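Local coordinates for protein 3-methylornithine synthase (Methanosarcina barkeri, PDB 3T7V) that isomerises L-lysine to (3R)-3-methyl-D-ornithine by radical SAM chemistry, using a [4Fe-4S] cluster and S-adenosylmethionine, in pyrrolysine biosynthesis, at residues 149-159 against 193-202. Sequence-based numbering, arbitrary orientation.
Sequences LMDNATLLKAR and ARRFAKQQGY
Stacking is clearest between Asn152 and Phe196: the amide and ring planes are 2° apart, and Asn152 CG sits 3.5 Å above the ring plane, over its centre. Asn152 CB adds a CH-pi contact to the same ring, while Leu156 CB reaches the ring's edge. With CG anti to the backbone N, the Phe196 ring is carried over to helix 152-159.

Apolar contacts continue from there. Leu155 CD1 lies 4.3 Å from Phe196 CD2 and loosely approaches Ala193, whose CB meets Leu149 CD1 at 3.5 Å.

A clear hydrogen bond runs from Tyr202 OH to Leu155 O, 2.7 Å long, in the carbonyl plane and on a lone pair (C=O...donor angle 126°). Leu155 O also accepts the helical bond from Arg159 N, so two donors grip it. Arg159 CD lies over one face of the Tyr202 ring, 4.3 Å from its centroid. The guanidinium has Gly201 O over one face, at an angle unsuited to a hydrogen bond, while NH1 bonds to Ala163 O of strand 163-167. Gly201, the first residue to leave helical phi/psi, has positive phi and makes a Schellman motif that leads into Tyr202 and strand 203-210.

The axes of 152-159 and 193-200 approach to 9.9 Å and run roughly parallel, 33° apart; these helices follow the neighbouring parallel strands 143-146 and 163-167 outside the TIM-barrel radical SAM core. Packing probably dominates, with an amide-ring stack at exposed Asn152 and buried Tyr202 donating its hydroxyl to a main-chain carbonyl.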
loop_
_atom_site.group_PDB
_atom_site.type_symbol
_atom_site.label_atom_id
_atom_site.label_comp_id
_atom_site.label_asym_id
_atom_site.label_seq_id
_atom_site.Cartn_x
_atom_site.Cartn_y
_atom_site.Cartn_z
ATOM N N LEU A 149 1.439 -14.528 3.328
ATOM C CA LEU A 149 1.531 -15.025 4.686
ATOM C C LEU A 149 2.665 -16.101 4.760
ATOM O O LEU A 149 2.462 -17.336 4.662
ATOM C CB LEU A 149 0.149 -15.517 5.096
ATOM C CG LEU A 149 0.142 -16.111 6.491
ATOM C CD1 LEU A 149 0.390 -14.970 7.463
ATOM C CD2 LEU A 149 -1.165 -16.812 6.769
ATOM N N MET A 150 3.869 -15.580 4.801
ATOM C CA MET A 150 5.079 -16.465 4.900
ATOM C C MET A 150 5.147 -16.868 6.438
ATOM O O MET A 150 4.611 -16.155 7.351
ATOM C CB MET A 150 6.388 -15.697 4.346
ATOM C CG MET A 150 6.670 -15.731 2.747
ATOM S SD MET A 150 7.669 -17.172 2.882
ATOM C CE MET A 150 8.418 -17.445 1.257
ATOM N N ASP A 151 5.784 -18.008 6.710
ATOM C CA ASP A 151 5.879 -18.421 8.085
ATOM C C ASP A 151 6.767 -17.550 8.926
ATOM O O ASP A 151 7.598 -16.779 8.438
ATOM C CB ASP A 151 6.210 -19.906 8.248
ATOM C CG ASP A 151 7.504 -20.329 7.690
ATOM O OD1 ASP A 151 8.520 -19.636 7.749
ATOM O OD2 ASP A 151 7.566 -21.503 7.261
ATOM N N ASN A 152 6.582 -17.678 10.243
ATOM C CA ASN A 152 7.371 -16.848 11.151
ATOM C C ASN A 152 8.889 -17.098 10.978
ATOM O O ASN A 152 9.674 -16.142 11.046
ATOM C CB ASN A 152 7.022 -17.179 12.596
ATOM C CG ASN A 152 5.672 -16.690 13.013
ATOM O OD1 ASN A 152 5.000 -15.948 12.287
ATOM N ND2 ASN A 152 5.279 -17.051 14.258
ATOM N N ALA A 153 9.342 -18.311 10.749
ATOM C CA ALA A 153 10.768 -18.512 10.609
ATOM C C ALA A 153 11.297 -17.716 9.403
ATOM O O ALA A 153 12.408 -17.216 9.404
ATOM C CB ALA A 153 11.080 -19.978 10.424
ATOM N N THR A 154 10.522 -17.684 8.304
ATOM C CA THR A 154 11.012 -16.970 7.120
ATOM C C THR A 154 11.010 -15.462 7.431
ATOM O O THR A 154 11.949 -14.762 7.018
ATOM C CB THR A 154 10.130 -17.257 5.948
ATOM O OG1 THR A 154 10.109 -18.679 5.803
ATOM C CG2 THR A 154 10.708 -16.645 4.643
ATOM N N LEU A 155 9.981 -14.968 8.129
ATOM C CA LEU A 155 9.957 -13.532 8.491
ATOM C C LEU A 155 11.216 -13.158 9.287
ATOM O O LEU A 155 11.833 -12.089 9.110
ATOM C CB LEU A 155 8.659 -13.146 9.279
ATOM C CG LEU A 155 7.395 -13.168 8.385
ATOM C CD1 LEU A 155 6.227 -12.939 9.375
ATOM C CD2 LEU A 155 7.493 -12.077 7.290
ATOM N N LEU A 156 11.579 -14.033 10.233
ATOM C CA LEU A 156 12.742 -13.753 11.091
ATOM C C LEU A 156 14.038 -13.770 10.266
ATOM O O LEU A 156 14.882 -12.839 10.406
ATOM C CB LEU A 156 12.671 -14.853 12.181
ATOM C CG LEU A 156 13.741 -15.165 13.084
ATOM C CD1 LEU A 156 13.085 -16.091 14.155
ATOM C CD2 LEU A 156 14.945 -15.744 12.392
ATOM N N LYS A 157 14.165 -14.694 9.308
ATOM C CA LYS A 157 15.368 -14.738 8.485
ATOM C C LYS A 157 15.450 -13.535 7.531
ATOM O O LYS A 157 16.563 -12.987 7.285
ATOM C CB LYS A 157 15.439 -16.031 7.724
ATOM C CG LYS A 157 15.760 -17.218 8.654
ATOM C CD LYS A 157 15.601 -18.468 7.802
ATOM C CE LYS A 157 16.178 -19.610 8.557
ATOM N NZ LYS A 157 15.258 -20.760 8.304
ATOM N N ALA A 158 14.297 -13.137 7.010
ATOM C CA ALA A 158 14.326 -11.981 6.110
ATOM C C ALA A 158 14.656 -10.682 6.814
ATOM O O ALA A 158 15.314 -9.831 6.236
ATOM C CB ALA A 158 13.030 -11.867 5.349
ATOM N N ARG A 159 14.257 -10.570 8.082
ATOM C CA ARG A 159 14.629 -9.419 8.935
ATOM C C ARG A 159 16.140 -9.359 9.099
ATOM O O ARG A 159 16.780 -8.310 8.944
ATOM C CB ARG A 159 13.902 -9.502 10.260
ATOM C CG ARG A 159 14.284 -8.346 11.214
ATOM C CD ARG A 159 13.882 -6.983 10.706
ATOM N NE ARG A 159 14.297 -5.977 11.657
ATOM C CZ ARG A 159 14.244 -4.672 11.415
ATOM N NH1 ARG A 159 13.715 -4.216 10.277
ATOM N NH2 ARG A 159 14.603 -3.842 12.367
ATOM N N ALA A 193 0.753 -12.597 12.010
ATOM C CA ALA A 193 2.011 -12.429 11.332
ATOM C C ALA A 193 2.515 -10.974 11.465
ATOM O O ALA A 193 3.730 -10.770 11.653
ATOM C CB ALA A 193 1.830 -12.806 9.838
ATOM N N ARG A 194 1.597 -9.997 11.379
ATOM C CA ARG A 194 2.065 -8.617 11.572
ATOM C C ARG A 194 2.565 -8.431 12.995
ATOM O O ARG A 194 3.544 -7.715 13.177
ATOM C CB ARG A 194 0.949 -7.637 11.217
ATOM C CG ARG A 194 0.677 -7.581 9.703
ATOM C CD ARG A 194 -0.227 -6.359 9.345
ATOM N NE ARG A 194 -1.477 -6.381 10.074
ATOM C CZ ARG A 194 -2.590 -7.021 9.741
ATOM N NH1 ARG A 194 -3.546 -6.984 10.696
ATOM N NH2 ARG A 194 -2.790 -7.608 8.529
ATOM N N ARG A 195 1.930 -9.057 13.978
ATOM C CA ARG A 195 2.394 -8.925 15.343
ATOM C C ARG A 195 3.763 -9.552 15.544
ATOM O O ARG A 195 4.657 -8.954 16.187
ATOM C CB ARG A 195 1.369 -9.596 16.260
ATOM C CG ARG A 195 0.143 -8.686 16.372
ATOM C CD ARG A 195 -0.968 -9.200 17.311
ATOM N NE ARG A 195 -0.345 -9.780 18.528
ATOM C CZ ARG A 195 -0.111 -11.090 18.740
ATOM N NH1 ARG A 195 -0.514 -12.004 17.836
ATOM N NH2 ARG A 195 0.451 -11.484 19.852
ATOM N N PHE A 196 3.966 -10.732 14.944
ATOM C CA PHE A 196 5.257 -11.424 15.044
ATOM C C PHE A 196 6.342 -10.545 14.390
ATOM O O PHE A 196 7.448 -10.401 14.899
ATOM C CB PHE A 196 5.195 -12.810 14.373
ATOM C CG PHE A 196 6.519 -13.548 14.456
ATOM C CD1 PHE A 196 6.835 -14.242 15.619
ATOM C CD2 PHE A 196 7.426 -13.474 13.428
ATOM C CE1 PHE A 196 8.081 -14.916 15.715
ATOM C CE2 PHE A 196 8.672 -14.121 13.486
ATOM C CZ PHE A 196 8.989 -14.822 14.651
ATOM N N ALA A 197 6.008 -9.986 13.210
ATOM C CA ALA A 197 6.985 -9.166 12.508
ATOM C C ALA A 197 7.350 -7.942 13.362
ATOM O O ALA A 197 8.582 -7.626 13.466
ATOM C CB ALA A 197 6.390 -8.702 11.149
ATOM N N LYS A 198 6.364 -7.277 14.005
ATOM C CA LYS A 198 6.694 -6.080 14.852
ATOM C C LYS A 198 7.660 -6.564 15.982
ATOM O O LYS A 198 8.619 -5.861 16.335
ATOM C CB LYS A 198 5.440 -5.496 15.440
ATOM C CG LYS A 198 4.720 -4.639 14.443
ATOM C CD LYS A 198 5.058 -3.153 14.706
ATOM C CE LYS A 198 3.899 -2.441 15.385
ATOM N NZ LYS A 198 4.241 -1.015 15.624
ATOM N N GLN A 199 7.445 -7.776 16.525
ATOM C CA GLN A 199 8.350 -8.243 17.599
ATOM C C GLN A 199 9.773 -8.436 17.117
ATOM O O GLN A 199 10.755 -8.349 17.904
ATOM C CB GLN A 199 7.807 -9.572 18.148
ATOM C CG GLN A 199 6.558 -9.326 18.947
ATOM C CD GLN A 199 5.772 -10.575 19.273
ATOM O OE1 GLN A 199 4.750 -10.502 19.972
ATOM N NE2 GLN A 199 6.274 -11.727 18.860
ATOM N N GLN A 200 9.956 -8.814 15.841
ATOM C CA GLN A 200 11.292 -8.965 15.266
ATOM C C GLN A 200 11.939 -7.674 14.801
ATOM O O GLN A 200 13.081 -7.642 14.362
ATOM C CB GLN A 200 11.193 -9.906 14.074
ATOM C CG GLN A 200 10.929 -11.358 14.434
ATOM C CD GLN A 200 12.044 -11.976 15.298
ATOM O OE1 GLN A 200 13.236 -11.719 15.116
ATOM N NE2 GLN A 200 11.647 -12.907 16.154
ATOM N N GLY A 201 11.167 -6.607 14.938
ATOM C CA GLY A 201 11.672 -5.280 14.603
ATOM C C GLY A 201 11.138 -4.622 13.333
ATOM O O GLY A 201 11.493 -3.467 13.032
ATOM N N TYR A 202 10.334 -5.371 12.576
ATOM C CA TYR A 202 9.743 -4.739 11.379
ATOM C C TYR A 202 8.811 -3.590 11.707
ATOM O O TYR A 202 8.133 -3.597 12.742
ATOM C CB TYR A 202 8.848 -5.781 10.645
ATOM C CG TYR A 202 9.513 -6.871 9.896
ATOM C CD1 TYR A 202 9.719 -6.717 8.497
ATOM C CD2 TYR A 202 9.851 -8.089 10.498
ATOM C CE1 TYR A 202 10.213 -7.739 7.746
ATOM C CE2 TYR A 202 10.350 -9.124 9.715
ATOM C CZ TYR A 202 10.544 -8.938 8.376
ATOM O OH TYR A 202 10.999 -9.981 7.643
#